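Local coordinates for VC0179-like protein (Escherichia coli, PDB 4XJ6) that probably synthesises cyclic GMP-AMP from GTP and ATP, as a magnesium-dependent bacterial homologue of cyclic GMP-AMP synthase, at residues 158-163 with 170-175; 179-184 with 188-193; 350-353 with 359-362. All blocks are in the same frame, centred on the assembly; numbering follows the deposited sequence.

Contact 1 (158-163 with 170-175)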
ATOM      1  N   THR A 158      11.894   7.601  13.745  1.00 26.17           N
ATOM      2  CA  THR A 158      11.877   8.812  14.558  1.00 23.21           C
ATOM      3  C   THR A 158      10.633   9.650  14.285  1.00 27.84           C
ATOM      4  O   THR A 158       9.970  10.115  15.212  1.00 30.36           O
ATOM      5  CB  THR A 158      13.128   9.674  14.306  1.00 23.37           C
ATOM      6  OG1 THR A 158      14.294   8.963  14.737  1.00 25.65           O
ATOM      7  CG2 THR A 158      13.041  10.979  15.071  1.00 24.09           C
ATOM      8  N   SER A 159      10.319   9.829  13.007  1.00 24.76           N
ATOM      9  CA  SER A 159       9.164  10.622  12.602  1.00 25.63           C
ATOM     10  C   SER A 159       7.850  10.042  13.120  1.00 28.63           C
ATOM     11  O   SER A 159       7.047  10.752  13.725  1.00 22.81           O
ATOM     12  CB  SER A 159       9.112  10.737  11.082  1.00 23.53           C
ATOM     13  OG  SER A 159       7.993  11.494  10.672  1.00 27.68           O
ATOM     14  N   LEU A 160       7.639   8.753  12.883  1.00 27.00           N
ATOM     15  CA  LEU A 160       6.379   8.108  13.236  1.00 23.96           C
ATOM     16  C   LEU A 160       6.236   7.898  14.743  1.00 25.93           C
ATOM     17  O   LEU A 160       5.138   8.013  15.287  1.00 29.01           O
ATOM     18  CB  LEU A 160       6.250   6.775  12.500  1.00 21.15           C
ATOM     19  CG  LEU A 160       6.361   6.878  10.977  1.00 24.05           C
ATOM     20  CD1 LEU A 160       6.205   5.510  10.329  1.00 19.84           C
ATOM     21  CD2 LEU A 160       5.342   7.869  10.417  1.00 21.21           C
ATOM     22  N   LYS A 161       7.344   7.594  15.414  1.00 23.26           N
ATOM     23  CA  LYS A 161       7.325   7.407  16.862  1.00 25.74           C
ATOM     24  C   LYS A 161       7.128   8.733  17.589  1.00 28.73           C
ATOM     25  O   LYS A 161       6.582   8.768  18.694  1.00 32.89           O
ATOM     26  CB  LYS A 161       8.610   6.734  17.337  1.00 25.81           C
ATOM     27  CG  LYS A 161       8.660   5.241  17.060  1.00 28.00           C
ATOM     28  CD  LYS A 161       9.998   4.642  17.461  1.00 35.62           C
ATOM     29  CE  LYS A 161       9.803   3.411  18.331  1.00 42.97           C
ATOM     30  NZ  LYS A 161      10.713   2.298  17.947  1.00 46.52           N
ATOM     31  N   SER A 162       7.568   9.824  16.970  1.00 31.07           N
ATOM     32  CA  SER A 162       7.348  11.150  17.536  1.00 31.20           C
ATOM     33  C   SER A 162       5.877  11.531  17.415  1.00 28.18           C
ATOM     34  O   SER A 162       5.325  12.199  18.286  1.00 33.49           O
ATOM     35  CB  SER A 162       8.227  12.193  16.843  1.00 32.39           C
ATOM     36  OG  SER A 162       7.770  12.451  15.524  1.00 35.15           O
ATOM     37  N   LEU A 163       5.255  11.101  16.322  1.00 25.73           N
ATOM     38  CA  LEU A 163       3.830  11.314  16.108  1.00 30.77           C
ATOM     39  C   LEU A 163       3.018  10.452  17.072  1.00 28.85           C
ATOM     40  O   LEU A 163       1.994  10.891  17.602  1.00 27.76           O
ATOM     41  CB  LEU A 163       3.446  11.000  14.662  1.00 23.88           C
ATOM     42  CG  LEU A 163       3.992  11.957  13.603  1.00 24.85           C
ATOM     43  CD1 LEU A 163       3.586  11.504  12.210  1.00 22.48           C
ATOM     44  CD2 LEU A 163       3.501  13.367  13.873  1.00 26.01           C
ATOM     45  N   TRP A 170      -2.604   7.559  17.787  1.00 29.56           N
ATOM     46  CA  TRP A 170      -1.539   7.363  16.811  1.00 28.24           C
ATOM     47  C   TRP A 170      -0.574   6.289  17.306  1.00 31.02           C
ATOM     48  O   TRP A 170       0.123   6.487  18.303  1.00 31.84           O
ATOM     49  CB  TRP A 170      -0.796   8.676  16.549  1.00 32.92           C
ATOM     50  CG  TRP A 170      -1.632   9.728  15.867  1.00 34.39           C
ATOM     51  CD1 TRP A 170      -2.850  10.196  16.267  1.00 30.88           C
ATOM     52  CD2 TRP A 170      -1.295  10.452  14.677  1.00 34.20           C
ATOM     53  NE1 TRP A 170      -3.297  11.157  15.397  1.00 26.32           N
ATOM     54  CE2 TRP A 170      -2.362  11.334  14.412  1.00 25.31           C
ATOM     55  CE3 TRP A 170      -0.200  10.437  13.809  1.00 32.29           C
ATOM     56  CZ2 TRP A 170      -2.365  12.193  13.317  1.00 34.78           C
ATOM     57  CZ3 TRP A 170      -0.205  11.290  12.721  1.00 32.44           C
ATOM     58  CH2 TRP A 170      -1.281  12.156  12.484  1.00 34.93           C
ATOM     59  N   VAL A 171      -0.541   5.153  16.616  1.00 31.40           N
ATOM     60  CA  VAL A 171       0.279   4.022  17.043  1.00 31.80           C
ATOM     61  C   VAL A 171       1.254   3.565  15.959  1.00 30.78           C
ATOM     62  O   VAL A 171       0.857   3.297  14.825  1.00 28.01           O
ATOM     63  CB  VAL A 171      -0.599   2.824  17.461  1.00 37.07           C
ATOM     64  CG1 VAL A 171       0.260   1.592  17.714  1.00 38.31           C
ATOM     65  CG2 VAL A 171      -1.422   3.171  18.694  1.00 37.40           C
ATOM     66  N   PHE A 172       2.529   3.471  16.323  1.00 23.81           N
ATOM     67  CA  PHE A 172       3.566   3.039  15.395  1.00 24.13           C
ATOM     68  C   PHE A 172       3.606   1.518  15.260  1.00 23.07           C
ATOM     69  O   PHE A 172       3.483   0.794  16.249  1.00 24.59           O
ATOM     70  CB  PHE A 172       4.930   3.563  15.849  1.00 23.38           C
ATOM     71  CG  PHE A 172       6.084   3.015  15.053  1.00 30.12           C
ATOM     72  CD1 PHE A 172       6.334   3.469  13.770  1.00 29.61           C
ATOM     73  CD2 PHE A 172       6.920   2.050  15.591  1.00 30.18           C
ATOM     74  CE1 PHE A 172       7.390   2.970  13.035  1.00 30.07           C
ATOM     75  CE2 PHE A 172       7.979   1.545  14.863  1.00 27.97           C
ATOM     76  CZ  PHE A 172       8.215   2.007  13.581  1.00 29.29           C
ATOM     77  N   GLU A 173       3.772   1.041  14.030  1.00 22.19           N
ATOM     78  CA  GLU A 173       3.921  -0.387  13.765  1.00 25.39           C
ATOM     79  C   GLU A 173       5.014  -0.618  12.726  1.00 24.49           C
ATOM     80  O   GLU A 173       5.041   0.046  11.690  1.00 24.28           O
ATOM     81  CB  GLU A 173       2.602  -1.000  13.282  1.00 26.60           C
ATOM     82  CG  GLU A 173       2.677  -2.499  13.035  1.00 30.93           C
ATOM     83  CD  GLU A 173       1.422  -3.062  12.391  1.00 34.83           C
ATOM     84  OE1 GLU A 173       0.497  -2.278  12.097  1.00 37.60           O
ATOM     85  OE2 GLU A 173       1.363  -4.292  12.176  1.00 40.95           O
ATOM     86  N   GLU A 174       5.914  -1.556  13.004  1.00 26.75           N
ATOM     87  CA  GLU A 174       6.980  -1.873  12.060  1.00 30.18           C
ATOM     88  C   GLU A 174       6.574  -3.024  11.153  1.00 27.48           C
ATOM     89  O   GLU A 174       6.219  -4.103  11.624  1.00 25.62           O
ATOM     90  CB  GLU A 174       8.279  -2.220  12.789  1.00 34.66           C
ATOM     91  CG  GLU A 174       9.446  -2.482  11.845  1.00 43.27           C
ATOM     92  CD  GLU A 174      10.777  -2.515  12.564  1.00 50.68           C
ATOM     93  OE1 GLU A 174      10.799  -2.875  13.760  1.00 58.06           O
ATOM     94  OE2 GLU A 174      11.801  -2.173  11.936  1.00 51.64           O
ATOM     95  N   LYS A 175       6.623  -2.781   9.849  1.00 28.98           N
ATOM     96  CA  LYS A 175       6.355  -3.820   8.866  1.00 32.28           C
ATOM     97  C   LYS A 175       7.677  -4.268   8.259  1.00 30.95           C
ATOM     98  O   LYS A 175       8.735  -3.764   8.633  1.00 33.34           O
ATOM     99  CB  LYS A 175       5.399  -3.310   7.786  1.00 35.42           C
ATOM    100  CG  LYS A 175       4.142  -2.650   8.333  1.00 41.08           C
ATOM    101  CD  LYS A 175       3.191  -3.666   8.953  1.00 45.42           C
ATOM    102  CE  LYS A 175       2.620  -4.602   7.898  1.00 45.69           C
ATOM    103  NZ  LYS A 175       1.564  -5.496   8.449  1.00 46.61           N
TER
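Lys161 on helix 158-163 lies opposite Phe172 on strand 170-174, their CA atoms 5.9 Å apart, and the two elements run roughly antiparallel, at 148° between their N-to-C directions. This is alpha/beta packing in the nucleotidyltransferase domain, a helix packed on the strand that follows it: helix 149-166 turns back through a short connection and lies against strand 170-174, which pairs with strand 179-183 in the mixed sheet. The joint is held by apolar packing, with Phe172 at its middle. Its CG is anti to the backbone N (chi1 172°), which brings the ring to the helix. Lys161 CG sits over one face of that ring, 4.2 Å from the centroid, in a CH-pi contact. The lysine chain then bends at its far end, and NZ has a weak, long ion pair with Glu81. Leu160 meets the same ring at about a right angle: its CB comes within 3.5 Å of Phe172 CD1, while its CD1 lies in the ring plane, 3.9 Å from Phe172 CE1. Farther along the helix, Leu163 crosses the Trp170 indole obliquely, with CB 3.8 Å from Trp170 CE3 and CD1 near CZ3. Leu160 and Leu163 also touch Val37 of helix 24-57, so these two leucines are wedged between that long helix and the sheet. Glu164, also on helix 149-166, is hydrogen-bonded through OE2 to the backbone N of Phe172. Within the helix, Ser162 OG is hydrogen-bonded to Ser159 O at 2.6 Å, on the same face of the carbonyl plane as Leu163 N.

Contact 2 (179-184 with 188-193). With MG (magnesium ion), chain C; GH3 (3'-deoxy-guanosine-5'-triphosphate), chain E.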
ATOM      1  N   GLY A 179       7.669   1.538   7.709  1.00 27.28           N
ATOM      2  CA  GLY A 179       7.170   1.907   9.018  1.00 26.76           C
ATOM      3  C   GLY A 179       5.740   2.376   8.849  1.00 24.56           C
ATOM      4  O   GLY A 179       5.429   3.104   7.906  1.00 22.92           O
ATOM      5  N   ARG A 180       4.863   1.952   9.750  1.00 24.29           N
ATOM      6  CA  ARG A 180       3.453   2.304   9.648  1.00 22.28           C
ATOM      7  C   ARG A 180       2.987   3.084  10.865  1.00 22.41           C
ATOM      8  O   ARG A 180       3.274   2.711  12.001  1.00 23.08           O
ATOM      9  CB  ARG A 180       2.593   1.050   9.480  1.00 19.32           C
ATOM     10  CG  ARG A 180       1.100   1.304   9.619  1.00 22.13           C
ATOM     11  CD  ARG A 180       0.296   0.036   9.374  1.00 21.52           C
ATOM     12  NE  ARG A 180       0.376  -0.384   7.979  1.00 24.14           N
ATOM     13  CZ  ARG A 180      -0.180  -1.493   7.503  1.00 25.32           C
ATOM     14  NH1 ARG A 180      -0.856  -2.303   8.311  1.00 26.87           N
ATOM     15  NH2 ARG A 180      -0.059  -1.797   6.217  1.00 20.90           N
ATOM     16  N   ILE A 181       2.275   4.179  10.623  1.00 19.81           N
ATOM     17  CA  ILE A 181       1.621   4.900  11.702  1.00 21.66           C
ATOM     18  C   ILE A 181       0.111   4.717  11.575  1.00 25.39           C
ATOM     19  O   ILE A 181      -0.479   4.990  10.531  1.00 23.21           O
ATOM     20  CB  ILE A 181       2.006   6.407  11.713  1.00 25.75           C
ATOM     21  CG1 ILE A 181       1.362   7.120  12.905  1.00 29.09           C
ATOM     22  CG2 ILE A 181       1.670   7.094  10.387  1.00 26.07           C
ATOM     23  CD1 ILE A 181       1.961   6.722  14.237  1.00 22.48           C
ATOM     24  N   LYS A 182      -0.508   4.213  12.637  1.00 24.89           N
ATOM     25  CA  LYS A 182      -1.940   3.949  12.628  1.00 21.44           C
ATOM     26  C   LYS A 182      -2.687   5.067  13.336  1.00 22.27           C
ATOM     27  O   LYS A 182      -2.387   5.390  14.482  1.00 28.95           O
ATOM     28  CB  LYS A 182      -2.245   2.606  13.293  1.00 24.65           C
ATOM     29  CG  LYS A 182      -1.578   1.414  12.628  1.00 26.87           C
ATOM     30  CD  LYS A 182      -1.699   0.168  13.489  1.00 31.42           C
ATOM     31  CE  LYS A 182      -3.147  -0.270  13.633  1.00 32.91           C
ATOM     32  NZ  LYS A 182      -3.713  -0.741  12.337  1.00 27.43           N
ATOM     33  N   ILE A 183      -3.658   5.654  12.648  1.00 22.14           N
ATOM     34  CA  ILE A 183      -4.450   6.731  13.221  1.00 23.09           C
ATOM     35  C   ILE A 183      -5.877   6.247  13.474  1.00 23.58           C
ATOM     36  O   ILE A 183      -6.731   6.315  12.591  1.00 26.40           O
ATOM     37  CB  ILE A 183      -4.467   7.960  12.302  1.00 22.90           C
ATOM     38  CG1 ILE A 183      -3.054   8.259  11.797  1.00 22.26           C
ATOM     39  CG2 ILE A 183      -5.050   9.162  13.029  1.00 24.14           C
ATOM     40  CD1 ILE A 183      -2.991   9.358  10.765  1.00 23.52           C
ATOM     41  N   TYR A 184      -6.116   5.760  14.691  1.00 24.48           N
ATOM     42  CA  TYR A 184      -7.372   5.101  15.059  1.00 30.39           C
ATOM     43  C   TYR A 184      -8.612   5.958  14.824  1.00 25.64           C
ATOM     44  O   TYR A 184      -9.593   5.491  14.246  1.00 25.42           O
ATOM     45  CB  TYR A 184      -7.333   4.671  16.531  1.00 33.24           C
ATOM     46  CG  TYR A 184      -6.331   3.583  16.834  1.00 38.26           C
ATOM     47  CD1 TYR A 184      -5.919   2.699  15.846  1.00 42.70           C
ATOM     48  CD2 TYR A 184      -5.797   3.439  18.106  1.00 47.12           C
ATOM     49  CE1 TYR A 184      -5.002   1.703  16.118  1.00 46.91           C
ATOM     50  CE2 TYR A 184      -4.878   2.445  18.388  1.00 50.79           C
ATOM     51  CZ  TYR A 184      -4.484   1.580  17.388  1.00 49.94           C
ATOM     52  OH  TYR A 184      -3.572   0.589  17.664  1.00 53.89           O
ATOM     53  N   THR A 188      -7.376   5.223   9.647  1.00 25.73           N
ATOM     54  CA  THR A 188      -6.375   5.362   8.603  1.00 24.41           C
ATOM     55  C   THR A 188      -5.008   4.971   9.138  1.00 24.64           C
ATOM     56  O   THR A 188      -4.678   5.274  10.283  1.00 28.36           O
ATOM     57  CB  THR A 188      -6.321   6.816   8.066  1.00 25.94           C
ATOM     58  OG1 THR A 188      -7.579   7.157   7.474  1.00 25.06           O
ATOM     59  CG2 THR A 188      -5.214   6.985   7.033  1.00 26.74           C
ATOM     60  N   HIS A 189      -4.224   4.277   8.323  1.00 22.51           N
ATOM     61  CA  HIS A 189      -2.810   4.117   8.627  1.00 22.29           C
ATOM     62  C   HIS A 189      -1.982   4.521   7.413  1.00 23.66           C
ATOM     63  O   HIS A 189      -2.436   4.410   6.271  1.00 18.32           O
ATOM     64  CB  HIS A 189      -2.487   2.686   9.069  1.00 19.27           C
ATOM     65  CG  HIS A 189      -2.724   1.648   8.014  1.00 24.21           C
ATOM     66  ND1 HIS A 189      -3.695   0.678   8.135  1.00 24.17           N
ATOM     67  CD2 HIS A 189      -2.105   1.419   6.833  1.00 22.96           C
ATOM     68  CE1 HIS A 189      -3.669  -0.101   7.067  1.00 20.71           C
ATOM     69  NE2 HIS A 189      -2.714   0.328   6.262  1.00 21.01           N
ATOM     70  N   ILE A 190      -0.778   5.014   7.669  1.00 24.97           N
ATOM     71  CA  ILE A 190       0.089   5.484   6.603  1.00 20.89           C
ATOM     72  C   ILE A 190       1.365   4.658   6.559  1.00 22.87           C
ATOM     73  O   ILE A 190       2.137   4.634   7.518  1.00 21.78           O
ATOM     74  CB  ILE A 190       0.450   6.968   6.780  1.00 20.01           C
ATOM     75  CG1 ILE A 190      -0.819   7.819   6.834  1.00 21.03           C
ATOM     76  CG2 ILE A 190       1.372   7.429   5.662  1.00 19.39           C
ATOM     77  CD1 ILE A 190      -0.562   9.301   6.986  1.00 25.10           C
ATOM     78  N   ASP A 191       1.579   3.970   5.443  1.00 22.51           N
ATOM     79  CA  ASP A 191       2.804   3.207   5.243  1.00 19.52           C
ATOM     80  C   ASP A 191       3.902   4.091   4.661  1.00 17.65           C
ATOM     81  O   ASP A 191       3.686   4.815   3.688  1.00 19.78           O
ATOM     82  CB  ASP A 191       2.547   2.006   4.334  1.00 20.81           C
ATOM     83  CG  ASP A 191       1.802   0.892   5.044  1.00 25.15           C
ATOM     84  OD1 ASP A 191       1.814   0.875   6.293  1.00 25.84           O
ATOM     85  OD2 ASP A 191       1.211   0.028   4.361  1.00 25.17           O
ATOM     86  N   VAL A 192       5.084   4.026   5.263  1.00 21.09           N
ATOM     87  CA  VAL A 192       6.209   4.843   4.824  1.00 17.97           C
ATOM     88  C   VAL A 192       7.395   3.978   4.405  1.00 21.21           C
ATOM     89  O   VAL A 192       8.320   3.752   5.188  1.00 21.78           O
ATOM     90  CB  VAL A 192       6.667   5.818   5.926  1.00 18.33           C
ATOM     91  CG1 VAL A 192       7.665   6.824   5.364  1.00 18.45           C
ATOM     92  CG2 VAL A 192       5.464   6.528   6.540  1.00 18.46           C
ATOM     93  N   PRO A 193       7.365   3.473   3.164  1.00 22.84           N
ATOM     94  CA  PRO A 193       8.556   2.802   2.643  1.00 23.41           C
ATOM     95  C   PRO A 193       9.671   3.819   2.417  1.00 22.26           C
ATOM     96  O   PRO A 193       9.395   4.942   1.995  1.00 25.00           O
ATOM     97  CB  PRO A 193       8.068   2.192   1.328  1.00 18.14           C
ATOM     98  CG  PRO A 193       6.919   3.050   0.917  1.00 23.14           C
ATOM     99  CD  PRO A 193       6.254   3.475   2.197  1.00 20.00           C
TER
HETATM  100 MG    MG C 502       0.009  -0.267   2.513  1.00 32.71          MG
HETATM  101  O3A GH3 E 504       2.179  -5.283   4.568  1.00 51.52           O
HETATM  102  PA  GH3 E 504       3.573  -5.428   3.778  1.00 70.09           P
HETATM  103  O1A GH3 E 504       3.367  -6.337   2.590  1.00 73.91           O
HETATM  104  O2A GH3 E 504       4.687  -5.928   4.670  1.00 65.84           O
HETATM  105  O5' GH3 E 504       3.872  -3.937   3.249  1.00 39.60           O
HETATM  106  C5' GH3 E 504       2.826  -2.997   3.135  1.00 37.03           C
HETATM  107  C4' GH3 E 504       3.343  -1.765   2.409  1.00 32.36           C
HETATM  108  O4' GH3 E 504       4.690  -1.967   2.040  1.00 37.56           O
HETATM  109  C3' GH3 E 504       2.600  -1.449   1.122  1.00 26.57           C
HETATM  110  C2' GH3 E 504       3.676  -0.847   0.231  1.00 27.19           C
HETATM  111  O2' GH3 E 504       3.640   0.560   0.306  1.00 25.68           O
HETATM  112  C1' GH3 E 504       4.993  -1.343   0.804  1.00 32.32           C
HETATM  113  N9  GH3 E 504       5.525  -2.400  -0.067  1.00 24.39           N
HETATM  114  C8  GH3 E 504       5.288  -3.737   0.126  1.00 18.49           C
HETATM  115  N7  GH3 E 504       5.930  -4.426  -0.838  1.00 24.16           N
HETATM  116  C5  GH3 E 504       6.581  -3.549  -1.634  1.00 23.93           C
HETATM  117  C6  GH3 E 504       7.379  -3.741  -2.751  1.00 24.93           C
HETATM  118  O6  GH3 E 504       7.586  -4.881  -3.166  1.00 23.11           O
HETATM  119  N1  GH3 E 504       7.932  -2.654  -3.391  1.00 25.00           N
HETATM  120  C2  GH3 E 504       7.688  -1.384  -2.913  1.00 22.22           C
HETATM  121  N2  GH3 E 504       8.229  -0.339  -3.540  1.00 20.21           N
HETATM  122  N3  GH3 E 504       6.890  -1.200  -1.796  1.00 24.16           N
HETATM  123  C4  GH3 E 504       6.343  -2.266  -1.163  1.00 20.95           C
HETATM  124  O   HOH W   1      -0.336  -2.320   2.564  1.00 31.56           O
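Arg180 lays its guanidinium flat on the His189 ring, centres 3.6 Å apart and planes at 19°, with His189 NE2 over the middle of the group. His189 CG occupies the position between backbone N and carbonyl carbon (chi1 64°), which puts the ring beneath the arginine. The chain of Arg180 bends at chi3, turning NE and NH2 side-on to Asp191. NE reaches Asp191 OD1 at a short 2.5 Å and NH2 reaches Asp191 OD2 at 2.9 Å, both almost in the guanidinium plane and both on syn lone pairs. This two-pronged salt bridge fixes the rotation of the carboxylate, whose OD2 also binds magnesium at 2.2 Å. Strands 179-183 and 188-192 form an antiparallel beta hairpin of the nucleotidyltransferase fold, and Asp191 joins Asp129 and Asp131 to make the carboxylate set of the metal site beside the nucleotide. Asp191 OD2 lies 3.4 Å from C4' of the 3'-deoxy-GTP. Gly179, Ile181 and Ile183 make the hydrogen-bonded pairs with Val192, Ile190 and Thr188; Ile190 N to Ile181 O is 2.9 Å, while Gly179 N to Val192 O is weak. On the face away from the metal, Ile181 CG2 packs on Ile190 CB, and Ile183 and Ile190 reach helix 24-57. From the second shell, Glu127 OE1 is hydrogen-bonded to His189 ND1 and forms a salt bridge with Lys182 NZ, steadying the ring on which Arg180 rests.

Contact 3 (350-353 with 359-362)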
ATOM      1  N   PRO A 350       2.389 -18.227  -5.833  1.00 25.19           N
ATOM      2  CA  PRO A 350       3.016 -19.401  -6.453  1.00 30.86           C
ATOM      3  C   PRO A 350       2.046 -20.237  -7.285  1.00 33.45           C
ATOM      4  O   PRO A 350       0.833 -20.119  -7.110  1.00 34.65           O
ATOM      5  CB  PRO A 350       3.514 -20.205  -5.249  1.00 25.03           C
ATOM      6  CG  PRO A 350       2.604 -19.811  -4.137  1.00 28.04           C
ATOM      7  CD  PRO A 350       2.313 -18.354  -4.368  1.00 27.43           C
ATOM      8  N   ALA A 351       2.583 -21.060  -8.183  1.00 30.79           N
ATOM      9  CA  ALA A 351       1.778 -22.031  -8.912  1.00 30.91           C
ATOM     10  C   ALA A 351       1.244 -23.067  -7.933  1.00 30.97           C
ATOM     11  O   ALA A 351       1.791 -23.225  -6.842  1.00 34.83           O
ATOM     12  CB  ALA A 351       2.597 -22.696 -10.016  1.00 30.53           C
ATOM     13  N   GLU A 352       0.185 -23.767  -8.329  1.00 28.56           N
ATOM     14  CA  GLU A 352      -0.529 -24.681  -7.438  1.00 33.01           C
ATOM     15  C   GLU A 352       0.377 -25.720  -6.779  1.00 33.80           C
ATOM     16  O   GLU A 352       0.210 -26.041  -5.604  1.00 41.63           O
ATOM     17  CB  GLU A 352      -1.652 -25.387  -8.206  1.00 37.93           C
ATOM     18  CG  GLU A 352      -2.580 -26.206  -7.331  1.00 39.03           C
ATOM     19  CD  GLU A 352      -3.800 -26.703  -8.079  1.00 43.23           C
ATOM     20  OE1 GLU A 352      -3.950 -26.359  -9.271  1.00 46.40           O
ATOM     21  OE2 GLU A 352      -4.611 -27.438  -7.476  1.00 47.00           O
ATOM     22  N   SER A 353       1.342 -26.226  -7.536  1.00 32.26           N
ATOM     23  CA  SER A 353       2.252 -27.255  -7.044  1.00 34.77           C
ATOM     24  C   SER A 353       3.165 -26.731  -5.935  1.00 35.65           C
ATOM     25  O   SER A 353       3.808 -27.508  -5.225  1.00 41.75           O
ATOM     26  CB  SER A 353       3.095 -27.805  -8.195  1.00 35.57           C
ATOM     27  OG  SER A 353       3.909 -26.782  -8.740  1.00 38.67           O
ATOM     28  N   HIS A 359      -2.030 -20.749   1.091  1.00 25.86           N
ATOM     29  CA  HIS A 359      -2.399 -20.425  -0.281  1.00 26.04           C
ATOM     30  C   HIS A 359      -3.715 -21.093  -0.661  1.00 24.60           C
ATOM     31  O   HIS A 359      -4.569 -20.484  -1.304  1.00 27.51           O
ATOM     32  CB  HIS A 359      -1.296 -20.852  -1.256  1.00 26.44           C
ATOM     33  CG  HIS A 359      -0.031 -20.062  -1.126  1.00 26.82           C
ATOM     34  ND1 HIS A 359       1.162 -20.624  -0.724  1.00 24.20           N
ATOM     35  CD2 HIS A 359       0.231 -18.754  -1.361  1.00 24.49           C
ATOM     36  CE1 HIS A 359       2.102 -19.698  -0.711  1.00 24.15           C
ATOM     37  NE2 HIS A 359       1.565 -18.553  -1.093  1.00 26.25           N
ATOM     38  N   ARG A 360      -3.869 -22.351  -0.262  1.00 23.66           N
ATOM     39  CA  ARG A 360      -5.069 -23.119  -0.576  1.00 27.88           C
ATOM     40  C   ARG A 360      -6.309 -22.513   0.071  1.00 28.12           C
ATOM     41  O   ARG A 360      -7.381 -22.491  -0.531  1.00 27.61           O
ATOM     42  CB  ARG A 360      -4.909 -24.579  -0.139  1.00 25.59           C
ATOM     43  CG  ARG A 360      -3.839 -25.347  -0.900  1.00 26.43           C
ATOM     44  CD  ARG A 360      -3.938 -25.083  -2.394  1.00 26.39           C
ATOM     45  NE  ARG A 360      -5.258 -25.404  -2.932  1.00 32.03           N
ATOM     46  CZ  ARG A 360      -5.644 -25.125  -4.174  1.00 34.24           C
ATOM     47  NH1 ARG A 360      -4.813 -24.516  -5.008  1.00 36.32           N
ATOM     48  NH2 ARG A 360      -6.862 -25.452  -4.582  1.00 29.38           N
ATOM     49  N   ALA A 361      -6.153 -22.019   1.296  1.00 29.97           N
ATOM     50  CA  ALA A 361      -7.252 -21.378   2.010  1.00 26.75           C
ATOM     51  C   ALA A 361      -7.774 -20.185   1.220  1.00 24.74           C
ATOM     52  O   ALA A 361      -8.978 -19.941   1.162  1.00 22.45           O
ATOM     53  CB  ALA A 361      -6.807 -20.945   3.396  1.00 23.62           C
ATOM     54  N   ILE A 362      -6.852 -19.451   0.606  1.00 21.17           N
ATOM     55  CA  ILE A 362      -7.200 -18.306  -0.226  1.00 25.22           C
ATOM     56  C   ILE A 362      -7.951 -18.739  -1.486  1.00 26.54           C
ATOM     57  O   ILE A 362      -8.993 -18.176  -1.824  1.00 24.50           O
ATOM     58  CB  ILE A 362      -5.941 -17.510  -0.634  1.00 25.14           C
ATOM     59  CG1 ILE A 362      -5.294 -16.864   0.593  1.00 29.89           C
ATOM     60  CG2 ILE A 362      -6.290 -16.457  -1.665  1.00 23.83           C
ATOM     61  CD1 ILE A 362      -4.021 -16.106   0.282  1.00 31.11           C
TER
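Pro350 presses its ring on one face of the His359 imidazole, and two residues on, Glu352 reaches toward Arg360. The motif is a loop folded back on the start of the helix that follows it: residues 350-353 belong to the connection between helices 318-335 and 357-377 of the C-terminal domain, and 359-362 form an early turn of the second. The two pairs bury similar areas; the closer of them is a CH-pi contact. Pro350 CG stands 3.5 Å from the centroid of the His359 ring, 16° off its normal, and CD lies 3.4 Å from His359 NE2. Proline and histidine come from opposite directions; His359 CG is anti to the carbonyl carbon (chi1 -68°), which sends the imidazole out to meet the proline. The second pair is looser. The Glu352 chain is extended, and its CG lies 3.6 Å from Arg360 NH1, whereas its OE2 stays 3.8 Å from that nitrogen, well out of the guanidinium plane. The long salt bridge is therefore electrostatic and has no directed N-H. Arg360 is bent at chi2 and chi3, which curls the guanidinium back toward the loop. In the next shell, Phe349, just before the proline, meets the His359 ring edge-to-face, and Ile362 touches that same phenylalanine. Asn356 OD1 accepts the backbone N of His359 at the start of helix 357-377. Asn334, near the end of helix 318-335, makes a backbone bond with Glu352, and its OD1, like His355 ND1, is hydrogen-bonded to Arg360 NH1.

In the fold
Contacts 1 and 2 adjoin in the nucleotidyltransferase domain, one packing a helix on the sheet and the other lying within it, their centres 8 Å apart. Strand 170-174 of contact 1 is the sheet neighbour of strand 179-183 of contact 2, Glu173 N lying 2.7 Å from Arg180 O in a probable hydrogen bond. Leu160 CD1 packs 3.5 Å from Gly179 C. Contact 2 alone binds the metal; in contact 1, the side chain of Leu160 is about 11 Å from a 3'-deoxy-GTP, though Lys175 touches the nucleotide. Contact 3 belongs to the C-terminal domain, its centre about 29 Å from that of contact 2, yet the side chain of Pro350 is about 11 Å from a bound nucleotide.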